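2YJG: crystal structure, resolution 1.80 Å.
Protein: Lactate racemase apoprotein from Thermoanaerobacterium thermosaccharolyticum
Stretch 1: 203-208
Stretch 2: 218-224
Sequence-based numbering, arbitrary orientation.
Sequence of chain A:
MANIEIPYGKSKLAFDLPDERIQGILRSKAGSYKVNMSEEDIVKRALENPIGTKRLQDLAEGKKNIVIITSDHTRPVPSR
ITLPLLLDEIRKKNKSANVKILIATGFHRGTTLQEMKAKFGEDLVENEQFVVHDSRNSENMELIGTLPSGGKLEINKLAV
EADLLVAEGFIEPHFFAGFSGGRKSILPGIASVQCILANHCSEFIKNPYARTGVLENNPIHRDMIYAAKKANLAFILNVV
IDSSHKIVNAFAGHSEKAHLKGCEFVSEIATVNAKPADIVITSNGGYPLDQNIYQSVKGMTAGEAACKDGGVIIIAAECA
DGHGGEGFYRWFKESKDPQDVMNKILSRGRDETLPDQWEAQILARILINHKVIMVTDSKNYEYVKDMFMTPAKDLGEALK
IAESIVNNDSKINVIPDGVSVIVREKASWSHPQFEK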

ATOM      1  N   GLU A 203     -36.497  17.062  -5.425  1.00 12.29           N
ATOM      2  CA  GLU A 203     -37.778  16.398  -5.207  1.00 14.18           C
ATOM      3  C   GLU A 203     -37.695  15.380  -4.083  1.00 12.56           C
ATOM      4  O   GLU A 203     -38.611  15.254  -3.244  1.00 13.42           O
ATOM      5  N   PHE A 204     -36.595  14.640  -4.073  1.00 13.19           N
ATOM      6  CA  PHE A 204     -36.342  13.633  -3.022  1.00 13.32           C
ATOM      7  C   PHE A 204     -36.108  14.332  -1.693  1.00 13.29           C
ATOM      8  O   PHE A 204     -36.702  14.007  -0.656  1.00 10.89           O
ATOM      9  N   ILE A 205     -35.250  15.349  -1.717  1.00 11.75           N
ATOM     10  CA  ILE A 205     -34.894  16.013  -0.438  1.00 12.69           C
ATOM     11  C   ILE A 205     -36.119  16.705   0.223  1.00 11.99           C
ATOM     12  O   ILE A 205     -36.213  16.829   1.439  1.00 12.12           O
ATOM     13  N   LYS A 206     -37.031  17.186  -0.590  1.00 12.11           N
ATOM     14  CA  LYS A 206     -38.246  17.836  -0.107  1.00 14.11           C
ATOM     15  C   LYS A 206     -39.261  16.888   0.470  1.00 13.85           C
ATOM     16  O   LYS A 206     -40.185  17.304   1.210  1.00 13.63           O
ATOM     17  N   ASN A 207     -39.117  15.600   0.191  1.00 12.49           N
ATOM     18  CA  ASN A 207     -40.108  14.644   0.669  1.00 13.89           C
ATOM     19  C   ASN A 207     -40.114  14.622   2.192  1.00 13.11           C
ATOM     20  O   ASN A 207     -39.076  14.653   2.809  1.00 10.94           O
ATOM     21  N   PRO A 208     -41.302  14.500   2.807  1.00 13.65           N
ATOM     22  CA  PRO A 208     -41.310  14.606   4.248  1.00 13.52           C
ATOM     23  C   PRO A 208     -40.725  13.396   4.983  1.00 12.15           C
ATOM     24  O   PRO A 208     -40.463  13.468   6.205  1.00 12.43           O
ATOM     25  N   ASN A 218     -39.455   6.618   2.539  1.00 13.36           N
ATOM     26  CA  ASN A 218     -38.311   7.504   2.188  1.00 14.26           C
ATOM     27  C   ASN A 218     -37.873   7.193   0.766  1.00 12.75           C
ATOM     28  O   ASN A 218     -37.388   6.089   0.501  1.00 12.32           O
ATOM     29  N   PRO A 219     -38.092   8.130  -0.176  1.00 13.73           N
ATOM     30  CA  PRO A 219     -37.872   7.757  -1.577  1.00 13.68           C
ATOM     31  C   PRO A 219     -36.407   7.585  -1.943  1.00 12.64           C
ATOM     32  O   PRO A 219     -36.128   6.882  -2.891  1.00 12.25           O
ATOM     33  N   ILE A 220     -35.505   8.228  -1.198  1.00 11.96           N
ATOM     34  CA  ILE A 220     -34.059   8.093  -1.400  1.00 13.22           C
ATOM     35  C   ILE A 220     -33.695   6.654  -1.102  1.00 13.11           C
ATOM     36  O   ILE A 220     -33.073   5.940  -1.901  1.00 14.71           O
ATOM     37  N   HIS A 221     -34.164   6.214   0.045  1.00 14.64           N
ATOM     38  CA  HIS A 221     -33.980   4.848   0.526  1.00 14.36           C
ATOM     39  C   HIS A 221     -34.628   3.835  -0.395  1.00 14.63           C
ATOM     40  O   HIS A 221     -34.046   2.784  -0.734  1.00 16.06           O
ATOM     41  N   ARG A 222     -35.810   4.151  -0.900  1.00 16.42           N
ATOM     42  CA  ARG A 222     -36.464   3.248  -1.867  1.00 15.63           C
ATOM     43  C   ARG A 222     -35.619   2.987  -3.120  1.00 15.35           C
ATOM     44  O   ARG A 222     -35.507   1.842  -3.568  1.00 16.32           O
ATOM     45  N   ASP A 223     -35.062   4.041  -3.720  1.00 14.39           N
ATOM     46  CA  ASP A 223     -34.141   3.874  -4.869  1.00 14.37           C
ATOM     47  C   ASP A 223     -32.899   3.073  -4.501  1.00 15.13           C
ATOM     48  O   ASP A 223     -32.461   2.239  -5.307  1.00 14.81           O
ATOM     49  N   MET A 224     -32.338   3.298  -3.292  1.00 14.08           N
ATOM     50  CA  MET A 224     -31.147   2.595  -2.862  1.00 14.29           C
ATOM     51  C   MET A 224     -31.394   1.107  -2.703  1.00 13.75           C
ATOM     52  O   MET A 224     -30.549   0.276  -3.060  1.00 15.22           O
TER

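A helix that begins earlier in the chain, carrying Phe-204 and Ile-205, packs against the first turns of another that starts at Pro-219. No hydrogen bond crosses between the stretches; the contact is mostly van der Waals packing, with the apolar side chains of Phe-204, Pro-219 and the two isoleucines at its heart.

Asn-218 precedes the second helix and caps it. Its chi1 is t, and OD1 accepts from Ile-220 N at 3.0 Å. A weak bond also runs from His-221 N to Asn-218 OD1, 3.5 Å long. The cap satisfies amides that lack partners in the first turn. Asn-218 ND2 is bonded elsewhere in the structure.

Pro-219 points toward stretch 1 and meets two residues. Its CB lies over one face of the Phe-204 ring, 4.3 Å from the centroid and 22° off the normal, a CH-pi contact. Pro-219 CD is 3.6 Å from Asn-207 CG. Asn-207 also points toward stretch 2, with chi1 t, and its OD1 is hydrogen-bonded to a residue bordering one of the stretches.

Ile-220 starts sideways, but its end comes nearer; its rotamer is m, t. Its CG1 lies 3.8 Å from Phe-204 CB. Its CD1 is 3.9 Å from Ile-205 CD1. Ile-205 is m, m; its CA-to-CB bond points away, yet its end comes back to make this contact.

His-221 is out of reach of stretch 1, and its ND1 is bonded elsewhere. Arg-222 points toward stretch 1 but makes no contact; its extended side chain is exposed.

Asp-223 points toward stretch 1 with chi1 at -88°. Its OD2 sits at the edge of the Phe-204 ring, near the ring plane, 3.6 Å from CZ of Phe-204. Both carboxylate oxygens are hydrogen-bonded elsewhere in the structure. Phe-204 points toward stretch 2, with chi1 at -85° (m), and touches Pro-219, Ile-220 and Asp-223; it is the most covered residue of the contact. Met-224 is buried but out of reach.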

ATOM      1  CB  GLU A 203     -38.217  15.658  -6.472  1.00 16.03           C
ATOM      2  CG  GLU A 203     -39.626  15.187  -6.373  1.00 19.61           C
ATOM      3  CD  GLU A 203     -40.194  14.801  -7.742  1.00 28.73           C
ATOM      4  OE1 GLU A 203     -39.503  15.004  -8.776  1.00 28.09           O
ATOM      5  OE2 GLU A 203     -41.305  14.246  -7.751  1.00 34.52           O
ATOM      6  CB  PHE A 204     -35.123  12.824  -3.390  1.00 14.66           C
ATOM      7  CG  PHE A 204     -35.410  11.651  -4.327  1.00 15.96           C
ATOM      8  CD1 PHE A 204     -36.623  11.488  -4.964  1.00 20.36           C
ATOM      9  CD2 PHE A 204     -34.406  10.727  -4.575  1.00 17.47           C
ATOM     10  CE1 PHE A 204     -36.867  10.404  -5.767  1.00 25.63           C
ATOM     11  CE2 PHE A 204     -34.652   9.618  -5.333  1.00 21.90           C
ATOM     12  CZ  PHE A 204     -35.893   9.451  -5.945  1.00 22.94           C
ATOM     13  CB  ILE A 205     -33.727  16.950  -0.654  1.00 11.49           C
ATOM     14  CG1 ILE A 205     -32.470  16.167  -1.038  1.00 12.48           C
ATOM     15  CG2 ILE A 205     -33.460  17.828   0.590  1.00 10.75           C
ATOM     16  CD1 ILE A 205     -31.825  15.300   0.071  1.00 15.08           C
ATOM     17  CB  LYS A 206     -38.905  18.680  -1.220  1.00 15.26           C
ATOM     18  CG  LYS A 206     -40.255  19.304  -0.868  1.00 21.48           C
ATOM     19  CD  LYS A 206     -40.199  20.705  -0.250  1.00 25.96           C
ATOM     20  CE  LYS A 206     -41.508  21.513  -0.484  1.00 29.60           C
ATOM     21  NZ  LYS A 206     -41.512  22.946   0.032  1.00 33.27           N
ATOM     22  CB  ASN A 207     -39.789  13.273   0.091  1.00 13.00           C
ATOM     23  CG  ASN A 207     -40.828  12.241   0.410  1.00 15.33           C
ATOM     24  OD1 ASN A 207     -40.904  11.753   1.540  1.00 14.93           O
ATOM     25  ND2 ASN A 207     -41.610  11.811  -0.639  1.00 13.06           N
ATOM     26  CB  PRO A 208     -42.801  14.763   4.573  1.00 14.98           C
ATOM     27  CG  PRO A 208     -43.552  14.399   3.326  1.00 16.85           C
ATOM     28  CD  PRO A 208     -42.651  14.626   2.196  1.00 14.29           C
ATOM     29  CB  ASN A 218     -37.117   7.344   3.173  1.00 13.05           C
ATOM     30  CG  ASN A 218     -35.966   8.250   2.861  1.00 13.24           C
ATOM     31  OD1 ASN A 218     -35.860   8.763   1.739  1.00 13.85           O
ATOM     32  ND2 ASN A 218     -35.136   8.563   3.882  1.00 12.88           N
ATOM     33  CB  PRO A 219     -38.460   8.947  -2.335  1.00 14.97           C
ATOM     34  CG  PRO A 219     -38.304  10.103  -1.411  1.00 13.29           C
ATOM     35  CD  PRO A 219     -38.595   9.515  -0.075  1.00 16.45           C
ATOM     36  CB  ILE A 220     -33.217   9.059  -0.468  1.00 12.64           C
ATOM     37  CG1 ILE A 220     -33.554  10.486  -0.819  1.00 15.62           C
ATOM     38  CG2 ILE A 220     -31.735   8.801  -0.711  1.00 10.83           C
ATOM     39  CD1 ILE A 220     -33.173  11.607   0.133  1.00 15.58           C
ATOM     40  CB  HIS A 221     -34.537   4.733   1.926  1.00 14.00           C
ATOM     41  CG  HIS A 221     -34.457   3.356   2.491  1.00 13.28           C
ATOM     42  ND1 HIS A 221     -33.259   2.723   2.747  1.00 12.56           N
ATOM     43  CD2 HIS A 221     -35.431   2.489   2.821  1.00 16.35           C
ATOM     44  CE1 HIS A 221     -33.514   1.529   3.243  1.00 12.48           C
ATOM     45  NE2 HIS A 221     -34.824   1.363   3.301  1.00 14.89           N
ATOM     46  CB  ARG A 222     -37.843   3.852  -2.265  1.00 17.29           C
ATOM     47  CG  ARG A 222     -38.628   2.976  -3.241  1.00 20.49           C
ATOM     48  CD  ARG A 222     -39.995   3.598  -3.714  1.00 27.87           C
ATOM     49  NE  ARG A 222     -40.663   2.733  -4.713  1.00 35.31           N
ATOM     50  CZ  ARG A 222     -41.669   3.105  -5.531  1.00 40.24           C
ATOM     51  NH1 ARG A 222     -42.147   4.353  -5.537  1.00 42.86           N
ATOM     52  NH2 ARG A 222     -42.201   2.219  -6.370  1.00 40.87           N
ATOM     53  CB  ASP A 223     -33.788   5.235  -5.533  1.00 14.07           C
ATOM     54  CG  ASP A 223     -34.815   5.641  -6.632  1.00 16.84           C
ATOM     55  OD1 ASP A 223     -35.938   5.030  -6.710  1.00 19.49           O
ATOM     56  OD2 ASP A 223     -34.475   6.531  -7.396  1.00 20.06           O
ATOM     57  CB  MET A 224     -30.657   3.192  -1.531  1.00 13.25           C
ATOM     58  CG  MET A 224     -30.209   4.671  -1.589  1.00 14.28           C
ATOM     59  SD  MET A 224     -29.851   5.218   0.120  1.00 15.93           S
ATOM     60  CE  MET A 224     -28.990   6.835  -0.160  1.00 15.64           C
TER